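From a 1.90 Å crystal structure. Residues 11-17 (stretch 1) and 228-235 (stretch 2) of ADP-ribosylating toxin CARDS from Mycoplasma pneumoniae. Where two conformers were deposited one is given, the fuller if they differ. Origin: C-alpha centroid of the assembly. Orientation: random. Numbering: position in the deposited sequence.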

# COMPACT_ATOMS: atom_id res chain seq x y z
N TYR A 11 -4.64 -7.58 -11.89
CA TYR A 11 -5.84 -6.95 -12.47
C TYR A 11 -5.48 -5.71 -13.25
O TYR A 11 -4.54 -5.00 -12.90
CB TYR A 11 -6.83 -6.55 -11.36
CG TYR A 11 -7.22 -7.76 -10.57
CD1 TYR A 11 -8.30 -8.53 -10.96
CD2 TYR A 11 -6.47 -8.16 -9.46
CE1 TYR A 11 -8.64 -9.67 -10.27
CE2 TYR A 11 -6.80 -9.32 -8.77
CZ TYR A 11 -7.90 -10.06 -9.19
OH TYR A 11 -8.26 -11.21 -8.51
N ARG A 12 -6.28 -5.43 -14.27
CA ARG A 12 -6.02 -4.27 -15.10
C ARG A 12 -7.33 -3.76 -15.68
O ARG A 12 -8.12 -4.54 -16.22
CB ARG A 12 -5.09 -4.67 -16.25
CG ARG A 12 -4.69 -3.48 -17.16
CD ARG A 12 -3.92 -3.98 -18.40
NE ARG A 12 -3.89 -2.96 -19.44
CZ ARG A 12 -3.03 -1.95 -19.48
NH1 ARG A 12 -2.10 -1.81 -18.53
NH2 ARG A 12 -3.10 -1.06 -20.47
N VAL A 13 -7.54 -2.45 -15.57
CA VAL A 13 -8.71 -1.82 -16.19
C VAL A 13 -8.27 -1.28 -17.55
O VAL A 13 -7.25 -0.59 -17.66
CB VAL A 13 -9.25 -0.66 -15.29
CG1 VAL A 13 -10.38 0.13 -16.00
CG2 VAL A 13 -9.72 -1.20 -13.93
N ASP A 14 -9.04 -1.59 -18.58
CA ASP A 14 -8.67 -1.23 -19.94
C ASP A 14 -9.96 -0.94 -20.69
O ASP A 14 -10.97 -1.59 -20.45
CB ASP A 14 -7.93 -2.41 -20.58
CG ASP A 14 -7.08 -2.01 -21.76
OD1 ASP A 14 -7.64 -1.54 -22.78
OD2 ASP A 14 -5.84 -2.18 -21.70
N LEU A 15 -9.95 0.05 -21.58
CA LEU A 15 -11.17 0.40 -22.31
C LEU A 15 -11.48 -0.58 -23.45
O LEU A 15 -12.61 -0.62 -23.94
CB LEU A 15 -11.11 1.85 -22.80
CG LEU A 15 -11.59 2.85 -21.74
CD1 LEU A 15 -10.68 2.88 -20.54
CD2 LEU A 15 -11.75 4.26 -22.32
N ARG A 16 -10.50 -1.38 -23.85
CA ARG A 16 -10.74 -2.38 -24.89
C ARG A 16 -11.67 -3.48 -24.38
O ARG A 16 -11.57 -3.90 -23.22
CB ARG A 16 -9.43 -2.98 -25.38
CG ARG A 16 -8.49 -1.96 -25.99
CD ARG A 16 -7.22 -2.63 -26.48
NE ARG A 16 -6.21 -1.65 -26.86
CZ ARG A 16 -6.03 -1.19 -28.09
NH1 ARG A 16 -6.80 -1.64 -29.08
NH2 ARG A 16 -5.09 -0.29 -28.35
N SER A 17 -12.56 -3.94 -25.25
CA SER A 17 -13.59 -4.92 -24.89
C SER A 17 -13.06 -6.34 -24.78
O SER A 17 -12.02 -6.67 -25.34
CB SER A 17 -14.71 -4.88 -25.94
OG SER A 17 -14.21 -5.36 -27.18
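Stretch 2 228-235: LSFACPDW

The one direct hydrogen bond assigned between the stretches runs from Leu15 N to Asp234 OD2 (2.9 Å, 150° at the hydrogen), so the carboxylate takes up a backbone NH just where the 11-14 strand ends. Arg16 NE forms a longer salt bridge with Asp234 OD1 (3.3 Å), although the position of that oxygen is less sure: it lies 2.4 Å from Asp14 OD1, too close in the model to carry weight. Asp14 is itself held by Arg12, whose NE reaches Asp14 OD2 at 3.1 Å in a salt bridge; the same extended arginine brings NH2 to 3.0 Å from Pro233 O, near the guanidinium plane. Two waters extend the contact toward the helix 228-231: water 1 accepts from Arg12 NH2 (3.0 Å) and donates to Ser229 O (2.6 Å), while water 2 donates to both Val13 O (2.8 Å) and Phe230 O (2.9 Å). Beyond Cys232, which leaves helical geometry, Pro233 CA lies 5.5 Å from Asp14 CA and Asp234 CA 6.8 Å from Leu15 CA, so over this step both chains advance in roughly the same direction. Pro233 and Asp234 point their CA-to-CB bonds toward stretch 1. Pro233 CB touches Val13 O at 3.5 Å. Apolar packing is slight: Pro233 CG lies 4.2 Å from Leu15 CD1.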

# COMPACT_ATOMS: atom_id res chain seq x y z
N LEU A 228 0.91 7.25 -15.91
CA LEU A 228 0.14 7.22 -17.14
C LEU A 228 -0.13 5.80 -17.64
O LEU A 228 -1.09 5.56 -18.38
CB LEU A 228 0.83 8.07 -18.22
CG LEU A 228 0.63 9.59 -18.08
CD1 LEU A 228 1.11 10.16 -16.74
CD2 LEU A 228 1.30 10.32 -19.25
N SER A 229 0.69 4.83 -17.24
CA SER A 229 0.49 3.48 -17.70
C SER A 229 -0.93 2.97 -17.06
O SER A 229 -1.60 2.15 -17.66
CB SER A 229 1.62 2.52 -17.33
OG SER A 229 1.81 2.49 -15.93
N PHE A 230 -1.29 3.49 -15.89
CA PHE A 230 -2.59 3.20 -15.29
C PHE A 230 -3.69 4.10 -15.88
O PHE A 230 -4.76 3.61 -16.29
CB PHE A 230 -2.54 3.37 -13.76
CG PHE A 230 -1.98 2.17 -13.03
CD1 PHE A 230 -0.62 1.85 -13.10
CD2 PHE A 230 -2.80 1.36 -12.26
CE1 PHE A 230 -0.10 0.73 -12.45
CE2 PHE A 230 -2.28 0.23 -11.59
CZ PHE A 230 -0.93 -0.08 -11.70
N ALA A 231 -3.45 5.41 -15.90
CA ALA A 231 -4.49 6.38 -16.26
C ALA A 231 -4.79 6.48 -17.76
O ALA A 231 -5.86 6.98 -18.15
CB ALA A 231 -4.14 7.75 -15.72
N CYS A 232 -3.85 6.03 -18.60
CA CYS A 232 -4.03 6.07 -20.05
C CYS A 232 -3.83 4.68 -20.63
O CYS A 232 -2.88 4.46 -21.39
CB CYS A 232 -3.02 7.03 -20.70
SG CYS A 232 -2.66 8.54 -19.80
N PRO A 233 -4.71 3.73 -20.27
CA PRO A 233 -4.47 2.31 -20.57
C PRO A 233 -4.48 2.01 -22.06
O PRO A 233 -3.97 0.97 -22.46
CB PRO A 233 -5.65 1.58 -19.91
CG PRO A 233 -6.63 2.64 -19.52
CD PRO A 233 -5.96 3.97 -19.54
N ASP A 234 -5.02 2.92 -22.86
CA ASP A 234 -5.12 2.69 -24.30
C ASP A 234 -4.48 3.81 -25.13
O ASP A 234 -4.90 4.09 -26.25
CB ASP A 234 -6.57 2.45 -24.67
CG ASP A 234 -7.14 1.29 -23.90
OD1 ASP A 234 -6.74 0.16 -24.20
OD2 ASP A 234 -7.93 1.51 -22.97
N TRP A 235 -3.45 4.41 -24.56
CA TRP A 235 -2.67 5.44 -25.21
C TRP A 235 -2.27 5.06 -26.64
O TRP A 235 -1.80 3.96 -26.88
CB TRP A 235 -1.40 5.67 -24.38
CG TRP A 235 -0.48 6.69 -24.95
CD1 TRP A 235 0.47 6.50 -25.90
CD2 TRP A 235 -0.41 8.07 -24.57
NE1 TRP A 235 1.13 7.67 -26.15
CE2 TRP A 235 0.61 8.65 -25.34
CE3 TRP A 235 -1.10 8.86 -23.65
CZ2 TRP A 235 0.96 9.99 -25.23
CZ3 TRP A 235 -0.76 10.19 -23.54
CH2 TRP A 235 0.26 10.75 -24.32
O HOH W 1 -1.15 1.17 -20.06
O HOH W 2 -5.21 0.70 -16.26